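Local coordinates for protein acinetobacter secreted protease CpaA (Acinetobacter nosocomialis M2, PDB 6O38) that probably cleaves proteins as a zinc metalloprotease secreted by the type II system, and forms a complex with its chaperone CpaB, at residues 222-227 against 236-241; 431-436 against 458-463; 384-389 against 421-426. One frame throughout, in Å; residues are numbered along the deposited sequence.

Interaction 1. Residues 222-227 against 236-241; sequences SNFTLP and IIIKST
Pro227 and Ile236 make the closest approach of this contact, reaching toward each other end to end: the methyl CD1 of Ile236 stands 3.6 Å from Pro227 CD. Ile236 and Ile238, alternate residues of strand 235-240, both aim their CB at the first segment. Ile236 has CG1 beside the backbone N (chi1 -68°), and its straight outer chain carries CD1 across to the proline ring. Leu226 links the two ends of the packing. Leu226 CD2 lies 4.0 Å from Ile238 CD1 and 4.3 Å from Ile236 CD1, and the same methyl sits in the plane of the Phe224 ring, at its edge. The aromatic ring itself is met obliquely, with Phe224 CD2 and Ile238 CD1 4.1 Å apart, and all five of these side chains are buried. The packing is apolar throughout.

The other end is loose. The CA atoms draw apart from 8.5 Å between Leu226 and Ile236 to 9.8 Å between Phe224 and Ile238. Ahead of Phe224, on the more exposed side, the first segment has its own polar contact: Asn223 ND2 donates to Ser222 OG over 2.8 Å, with the partner close to the amide plane.

These two pieces belong to different layers, consistent with the beta-sandwich domain of StcE-type metalloproteases. Strand 223-224 pairs with strand 246-248, whereas strand 235-240 runs between strands 210-215 and 266-272. Ile213 of strand 210-215 touches both Phe224 and Ile236, Phe269 of strand 266-272 packs on Leu226, and Trp278 of strand 277-288 covers Leu226 and Ile236.

Interaction 2. Residues 431-436 against 458-463; sequences ATLKEA and VYYQGN
Leu433 and Ala436, three positions apart on helix 433-439, pack against Tyr460 of strand 457-462, a helix-on-strand packing within the catalytic domain, which is related to the reprolysin-like (M12B) peptidases. Taken in order, Ala431 comes first, and its N donates to Glu435 OE1 from above the carboxylate plane. Thr432 follows as the N-cap: its OG1 accepts from Glu435 N at 3.0 Å, with an N-H...O angle of 154°, which ties off the first turn. Leu433 then begins the helix. With CG anti to the backbone N (chi1 -160°), it brings CD1 to the edge of the Tyr460 ring, near the ring plane and 4.1 Å from both CD2 and CE2 of that ring. Leu433 also packs on Ala485 of strand 483-487. Ala436 closes the walk: its CB approaches Tyr460 CE2 obliquely at 4.3 Å, and its N bonds to Thr432 O. All three touching residues are buried, yet the ring's hydroxyl is satisfied, since Tyr460 OH hydrogen-bonds to Glu464. One face of the ring is met by the backbone two residues on, where Gly462 N lies 3.9 Å above the plane of the Tyr460 ring, offset toward the rim.

Interaction 3. Residues 384-389 against 421-426; sequences EVNSIL and VGYITY
Asn386 ND2 donates to Thr425 OG1 over 3.0 Å, the hydrogen bond that joins helix 383-389 to strand 416-425. The hydroxyl oxygen lies 12° out of the amide plane, so the donor is used nearly in plane, but the N-H...O angle of 133° shows a distinctly bent bond. The two side chains come from opposite directions across a CA separation of 8.2 Å between Asn386 and Thr425, each with its CB aimed at the other segment. On the helix side, Asn386 CG stands beside the backbone N and opposite the carbonyl carbon (chi1 -58°), which extends the amide toward the strand.

The other end of that amide has its own partner: Asn386 OD1 is hydrogen-bonded to Ser381 OG, at the end of strand 367-381. With the oxygen and the nitrogen engaged by different groups, the two bonds hold the amide at both ends and probably restrict its rotation. Tyr423, two residues before Thr425, also comes near. Its ring plane is turned 27° from the amide plane, and Tyr423 OH comes to 3.8 Å from Asn386 OD1, a near approach too long for a hydrogen bond. Ala394 of helix 391-411 touches both Asn386 and Tyr423 and so fills in beside the pair.

The contact grades from a buried asparagine to an exposed threonine. At the last residue of the helix, the chaperone CpaB takes hold: Leu389 O accepts from Lys155 NZ of the CpaB chain, and the Leu389 side chain packs on Tyr138 of the same chain. The chemistry implies that one amide, donating to Thr425 and accepting from Ser381, ties this chaperone-contacting helix to two neighbouring parallel strands.

How the interactions relate
Interactions 2 and 3 are neighbours in the catalytic domain, with centres about 12 Å apart, and they touch directly: Gly462 C lies 3.4 Å from Val385 CG2, and Tyr460 CE1 lies 3.6 Å from Tyr426 O. Ser381 also bridges them, bonding to Gln461 as well as to Asn386. Of the two, interaction 2 can be placed against the metal site: the Leu433 side chain is about 11 Å from the zinc held by His498, His502 and His508. Interaction 3 borders CpaB instead. Interaction 1 lies far off in a beta-sandwich domain, its centre about 52 Å from that of interaction 2 and 51 Å from that of interaction 3, across the chain's centre.

Interaction 1. Residues 222-227 against 236-241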
# COMPACT_ATOMS: atom_id res chain seq x y z
N SER A 222 22.95 -23.27 4.77
CA SER A 222 21.79 -24.11 4.50
C SER A 222 20.57 -23.70 5.33
O SER A 222 19.44 -23.93 4.91
CB SER A 222 22.11 -25.57 4.77
OG SER A 222 21.91 -25.89 6.14
N ASN A 223 20.79 -23.09 6.50
CA ASN A 223 19.69 -22.67 7.35
C ASN A 223 20.16 -21.52 8.22
O ASN A 223 21.36 -21.35 8.46
CB ASN A 223 19.16 -23.83 8.20
CG ASN A 223 20.18 -24.33 9.20
OD1 ASN A 223 20.13 -23.98 10.38
ND2 ASN A 223 21.10 -25.16 8.74
N PHE A 224 19.20 -20.74 8.70
CA PHE A 224 19.50 -19.52 9.44
C PHE A 224 18.47 -19.32 10.55
O PHE A 224 17.28 -19.52 10.33
CB PHE A 224 19.51 -18.30 8.51
CG PHE A 224 19.93 -17.03 9.18
CD1 PHE A 224 21.27 -16.74 9.36
CD2 PHE A 224 18.98 -16.12 9.62
CE1 PHE A 224 21.66 -15.57 9.98
CE2 PHE A 224 19.37 -14.95 10.24
CZ PHE A 224 20.71 -14.68 10.42
N THR A 225 18.95 -18.93 11.72
CA THR A 225 18.11 -18.72 12.90
C THR A 225 18.16 -17.26 13.31
O THR A 225 19.25 -16.70 13.50
CB THR A 225 18.56 -19.61 14.06
OG1 THR A 225 18.55 -20.98 13.65
CG2 THR A 225 17.64 -19.43 15.26
N LEU A 226 16.99 -16.65 13.45
CA LEU A 226 16.89 -15.27 13.90
C LEU A 226 17.28 -15.16 15.37
O LEU A 226 17.29 -16.15 16.10
CB LEU A 226 15.47 -14.74 13.69
CG LEU A 226 14.95 -14.65 12.26
CD1 LEU A 226 13.76 -13.70 12.19
CD2 LEU A 226 16.04 -14.21 11.30
N PRO A 227 17.63 -13.95 15.83
CA PRO A 227 17.92 -13.76 17.25
C PRO A 227 16.71 -14.09 18.11
O PRO A 227 15.57 -14.02 17.67
CB PRO A 227 18.29 -12.27 17.35
CG PRO A 227 18.74 -11.91 15.98
CD PRO A 227 17.91 -12.73 15.04
N ILE A 236 14.59 -7.29 10.35
CA ILE A 236 15.59 -8.08 9.65
C ILE A 236 15.03 -8.43 8.28
O ILE A 236 13.96 -9.03 8.17
CB ILE A 236 15.96 -9.36 10.42
CG1 ILE A 236 16.71 -9.02 11.71
CG2 ILE A 236 16.80 -10.29 9.54
CD1 ILE A 236 17.10 -10.23 12.52
N ILE A 237 15.76 -8.04 7.23
CA ILE A 237 15.43 -8.42 5.86
C ILE A 237 16.42 -9.48 5.42
O ILE A 237 17.64 -9.33 5.59
CB ILE A 237 15.47 -7.20 4.91
CG1 ILE A 237 14.40 -6.19 5.31
CG2 ILE A 237 15.27 -7.64 3.47
CD1 ILE A 237 14.45 -4.90 4.51
N ILE A 238 15.90 -10.57 4.85
CA ILE A 238 16.72 -11.67 4.35
C ILE A 238 16.50 -11.77 2.85
O ILE A 238 15.37 -11.96 2.39
CB ILE A 238 16.37 -13.00 5.05
CG1 ILE A 238 16.55 -12.86 6.56
CG2 ILE A 238 17.24 -14.12 4.51
CD1 ILE A 238 16.25 -14.13 7.34
N LYS A 239 17.58 -11.63 2.09
CA LYS A 239 17.53 -11.64 0.63
C LYS A 239 18.44 -12.73 0.09
O LYS A 239 19.44 -13.10 0.72
CB LYS A 239 18.00 -10.30 0.04
CG LYS A 239 17.13 -9.09 0.36
CD LYS A 239 17.82 -7.83 -0.14
CE LYS A 239 17.08 -6.57 0.26
NZ LYS A 239 17.75 -5.35 -0.27
N SER A 240 18.08 -13.26 -1.07
CA SER A 240 18.88 -14.29 -1.71
C SER A 240 18.98 -14.03 -3.21
O SER A 240 17.98 -13.71 -3.86
CB SER A 240 18.29 -15.69 -1.48
OG SER A 240 19.02 -16.67 -2.20
N THR A 241 20.19 -14.18 -3.73
CA THR A 241 20.43 -14.33 -5.16
C THR A 241 21.11 -15.65 -5.47
O THR A 241 21.54 -15.88 -6.61
CB THR A 241 21.26 -13.16 -5.70
OG1 THR A 241 22.54 -13.14 -5.06
CG2 THR A 241 20.55 -11.84 -5.45

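Interaction 2. Residues 431-436 against 458-463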
# COMPACT_ATOMS: atom_id res chain seq x y z
N ALA A 431 -35.89 9.40 -3.44
CA ALA A 431 -35.33 10.72 -3.66
C ALA A 431 -33.91 10.85 -3.11
O ALA A 431 -33.17 11.73 -3.56
CB ALA A 431 -36.22 11.79 -3.02
N THR A 432 -33.53 10.00 -2.15
CA THR A 432 -32.22 10.07 -1.52
C THR A 432 -31.60 8.67 -1.44
O THR A 432 -32.30 7.66 -1.54
CB THR A 432 -32.29 10.66 -0.11
OG1 THR A 432 -33.07 9.80 0.74
CG2 THR A 432 -32.92 12.05 -0.13
N LEU A 433 -30.28 8.64 -1.26
CA LEU A 433 -29.58 7.37 -1.09
C LEU A 433 -29.99 6.72 0.23
O LEU A 433 -30.08 5.49 0.32
CB LEU A 433 -28.08 7.59 -1.15
CG LEU A 433 -27.22 6.36 -1.47
CD1 LEU A 433 -27.61 5.75 -2.82
CD2 LEU A 433 -25.74 6.70 -1.44
N LYS A 434 -30.24 7.54 1.26
CA LYS A 434 -30.73 7.04 2.54
C LYS A 434 -32.06 6.33 2.38
O LYS A 434 -32.30 5.30 3.00
CB LYS A 434 -30.91 8.23 3.48
CG LYS A 434 -31.42 7.90 4.87
CD LYS A 434 -31.61 9.19 5.67
CE LYS A 434 -32.14 8.94 7.06
NZ LYS A 434 -32.28 10.22 7.81
N GLU A 435 -32.94 6.89 1.55
CA GLU A 435 -34.21 6.24 1.26
C GLU A 435 -34.02 4.99 0.42
O GLU A 435 -34.77 4.02 0.58
CB GLU A 435 -35.14 7.24 0.56
CG GLU A 435 -36.61 6.89 0.64
CD GLU A 435 -37.50 8.01 0.12
OE1 GLU A 435 -36.97 8.90 -0.58
OE2 GLU A 435 -38.71 8.01 0.41
N ALA A 436 -33.03 4.98 -0.48
CA ALA A 436 -32.85 3.85 -1.38
C ALA A 436 -32.43 2.59 -0.62
O ALA A 436 -32.82 1.48 -0.99
CB ALA A 436 -31.83 4.19 -2.46
N VAL A 458 -26.83 -7.58 -1.85
CA VAL A 458 -27.07 -6.65 -2.95
C VAL A 458 -26.33 -5.35 -2.64
O VAL A 458 -26.27 -4.92 -1.49
CB VAL A 458 -28.59 -6.40 -3.16
CG1 VAL A 458 -29.28 -6.13 -1.83
CG2 VAL A 458 -28.83 -5.25 -4.13
N TYR A 459 -25.76 -4.75 -3.68
CA TYR A 459 -25.08 -3.47 -3.56
C TYR A 459 -25.53 -2.55 -4.68
O TYR A 459 -25.67 -2.98 -5.83
CB TYR A 459 -23.55 -3.64 -3.59
CG TYR A 459 -22.80 -2.45 -3.05
CD1 TYR A 459 -22.44 -1.40 -3.88
CD2 TYR A 459 -22.46 -2.38 -1.71
CE1 TYR A 459 -21.76 -0.31 -3.39
CE2 TYR A 459 -21.77 -1.29 -1.20
CZ TYR A 459 -21.43 -0.26 -2.05
OH TYR A 459 -20.74 0.83 -1.56
N TYR A 460 -25.76 -1.28 -4.35
CA TYR A 460 -26.39 -0.33 -5.25
C TYR A 460 -25.47 0.86 -5.49
O TYR A 460 -24.92 1.43 -4.54
CB TYR A 460 -27.73 0.15 -4.68
CG TYR A 460 -28.42 1.20 -5.51
CD1 TYR A 460 -28.93 0.89 -6.77
CD2 TYR A 460 -28.59 2.49 -5.04
CE1 TYR A 460 -29.57 1.84 -7.54
CE2 TYR A 460 -29.22 3.45 -5.80
CZ TYR A 460 -29.71 3.12 -7.05
OH TYR A 460 -30.35 4.08 -7.81
N GLN A 461 -25.30 1.22 -6.76
CA GLN A 461 -24.51 2.38 -7.17
C GLN A 461 -25.45 3.37 -7.84
O GLN A 461 -25.92 3.13 -8.96
CB GLN A 461 -23.38 1.96 -8.10
CG GLN A 461 -22.64 3.11 -8.77
CD GLN A 461 -21.44 2.65 -9.57
OE1 GLN A 461 -20.32 2.61 -9.07
NE2 GLN A 461 -21.68 2.29 -10.83
N GLY A 462 -25.73 4.48 -7.15
CA GLY A 462 -26.72 5.43 -7.61
C GLY A 462 -26.16 6.84 -7.70
O GLY A 462 -24.99 7.09 -7.39
N ASN A 463 -27.02 7.76 -8.14
CA ASN A 463 -26.67 9.17 -8.27
C ASN A 463 -27.56 10.06 -7.42
O ASN A 463 -27.49 11.29 -7.55
CB ASN A 463 -26.73 9.59 -9.75
CG ASN A 463 -26.02 10.90 -10.01
OD1 ASN A 463 -24.95 11.16 -9.46
ND2 ASN A 463 -26.61 11.74 -10.85

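Interaction 3. Residues 384-389 against 421-426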
# COMPACT_ATOMS: atom_id res chain seq x y z
N GLU A 384 -29.09 6.65 -14.12
CA GLU A 384 -28.47 7.97 -14.01
C GLU A 384 -26.95 7.86 -13.97
O GLU A 384 -26.24 8.69 -14.55
CB GLU A 384 -28.99 8.70 -12.77
CG GLU A 384 -30.38 9.28 -12.93
CD GLU A 384 -30.88 9.97 -11.67
OE1 GLU A 384 -30.35 9.68 -10.58
OE2 GLU A 384 -31.79 10.82 -11.78
N VAL A 385 -26.43 6.84 -13.28
CA VAL A 385 -24.98 6.64 -13.24
C VAL A 385 -24.46 6.21 -14.60
O VAL A 385 -23.40 6.68 -15.05
CB VAL A 385 -24.62 5.61 -12.15
CG1 VAL A 385 -23.13 5.28 -12.20
CG2 VAL A 385 -25.00 6.14 -10.78
N ASN A 386 -25.18 5.33 -15.29
CA ASN A 386 -24.74 4.87 -16.61
C ASN A 386 -24.69 6.02 -17.60
O ASN A 386 -23.80 6.07 -18.46
CB ASN A 386 -25.66 3.76 -17.12
CG ASN A 386 -25.71 2.57 -16.19
OD1 ASN A 386 -24.92 2.46 -15.26
ND2 ASN A 386 -26.64 1.66 -16.45
N SER A 387 -25.63 6.96 -17.51
CA SER A 387 -25.63 8.11 -18.41
C SER A 387 -24.42 9.00 -18.18
O SER A 387 -23.90 9.60 -19.13
CB SER A 387 -26.92 8.91 -18.24
OG SER A 387 -28.06 8.11 -18.50
N ILE A 388 -23.95 9.10 -16.93
CA ILE A 388 -22.83 9.97 -16.62
C ILE A 388 -21.51 9.28 -16.93
O ILE A 388 -20.63 9.85 -17.59
CB ILE A 388 -22.90 10.41 -15.14
CG1 ILE A 388 -24.09 11.34 -14.92
CG2 ILE A 388 -21.60 11.10 -14.73
CD1 ILE A 388 -24.54 11.43 -13.48
N LEU A 389 -21.34 8.04 -16.46
CA LEU A 389 -20.08 7.33 -16.62
C LEU A 389 -19.99 6.55 -17.92
O LEU A 389 -18.91 6.44 -18.50
CB LEU A 389 -19.87 6.37 -15.44
CG LEU A 389 -19.79 6.99 -14.04
CD1 LEU A 389 -19.51 5.91 -13.00
CD2 LEU A 389 -18.74 8.08 -13.99
N VAL A 421 -22.27 -12.11 -8.79
CA VAL A 421 -23.00 -13.12 -9.54
C VAL A 421 -24.03 -12.52 -10.47
O VAL A 421 -24.75 -13.27 -11.16
CB VAL A 421 -23.66 -14.14 -8.60
CG1 VAL A 421 -22.60 -14.89 -7.81
CG2 VAL A 421 -24.62 -13.44 -7.65
N GLY A 422 -24.14 -11.19 -10.53
CA GLY A 422 -25.09 -10.55 -11.40
C GLY A 422 -24.94 -9.04 -11.43
O GLY A 422 -24.54 -8.43 -10.43
N TYR A 423 -25.25 -8.43 -12.57
CA TYR A 423 -25.18 -6.98 -12.72
C TYR A 423 -26.42 -6.51 -13.47
O TYR A 423 -26.65 -6.92 -14.61
CB TYR A 423 -23.91 -6.57 -13.47
CG TYR A 423 -23.81 -5.09 -13.77
CD1 TYR A 423 -23.24 -4.21 -12.86
CD2 TYR A 423 -24.28 -4.57 -14.97
CE1 TYR A 423 -23.15 -2.86 -13.13
CE2 TYR A 423 -24.19 -3.22 -15.25
CZ TYR A 423 -23.63 -2.37 -14.33
OH TYR A 423 -23.54 -1.02 -14.60
N ILE A 424 -27.21 -5.66 -12.82
CA ILE A 424 -28.46 -5.17 -13.40
C ILE A 424 -28.44 -3.65 -13.39
O ILE A 424 -27.87 -3.01 -12.50
CB ILE A 424 -29.71 -5.70 -12.66
CG1 ILE A 424 -29.75 -5.18 -11.22
CG2 ILE A 424 -29.74 -7.22 -12.68
CD1 ILE A 424 -31.03 -5.53 -10.48
N THR A 425 -29.07 -3.06 -14.41
CA THR A 425 -29.25 -1.62 -14.50
C THR A 425 -30.68 -1.30 -14.06
O THR A 425 -31.64 -1.75 -14.68
CB THR A 425 -29.00 -1.12 -15.92
OG1 THR A 425 -27.59 -1.12 -16.18
CG2 THR A 425 -29.55 0.29 -16.10
N TYR A 426 -30.80 -0.51 -12.99
CA TYR A 426 -32.11 -0.25 -12.40
C TYR A 426 -32.01 0.92 -11.45
O TYR A 426 -31.01 1.09 -10.75
CB TYR A 426 -32.64 -1.49 -11.67
CG TYR A 426 -33.98 -1.27 -11.01
CD1 TYR A 426 -35.15 -1.26 -11.77
CD2 TYR A 426 -34.08 -1.07 -9.64
CE1 TYR A 426 -36.38 -1.06 -11.17
CE2 TYR A 426 -35.30 -0.87 -9.04
CZ TYR A 426 -36.45 -0.86 -9.81
OH TYR A 426 -37.67 -0.66 -9.21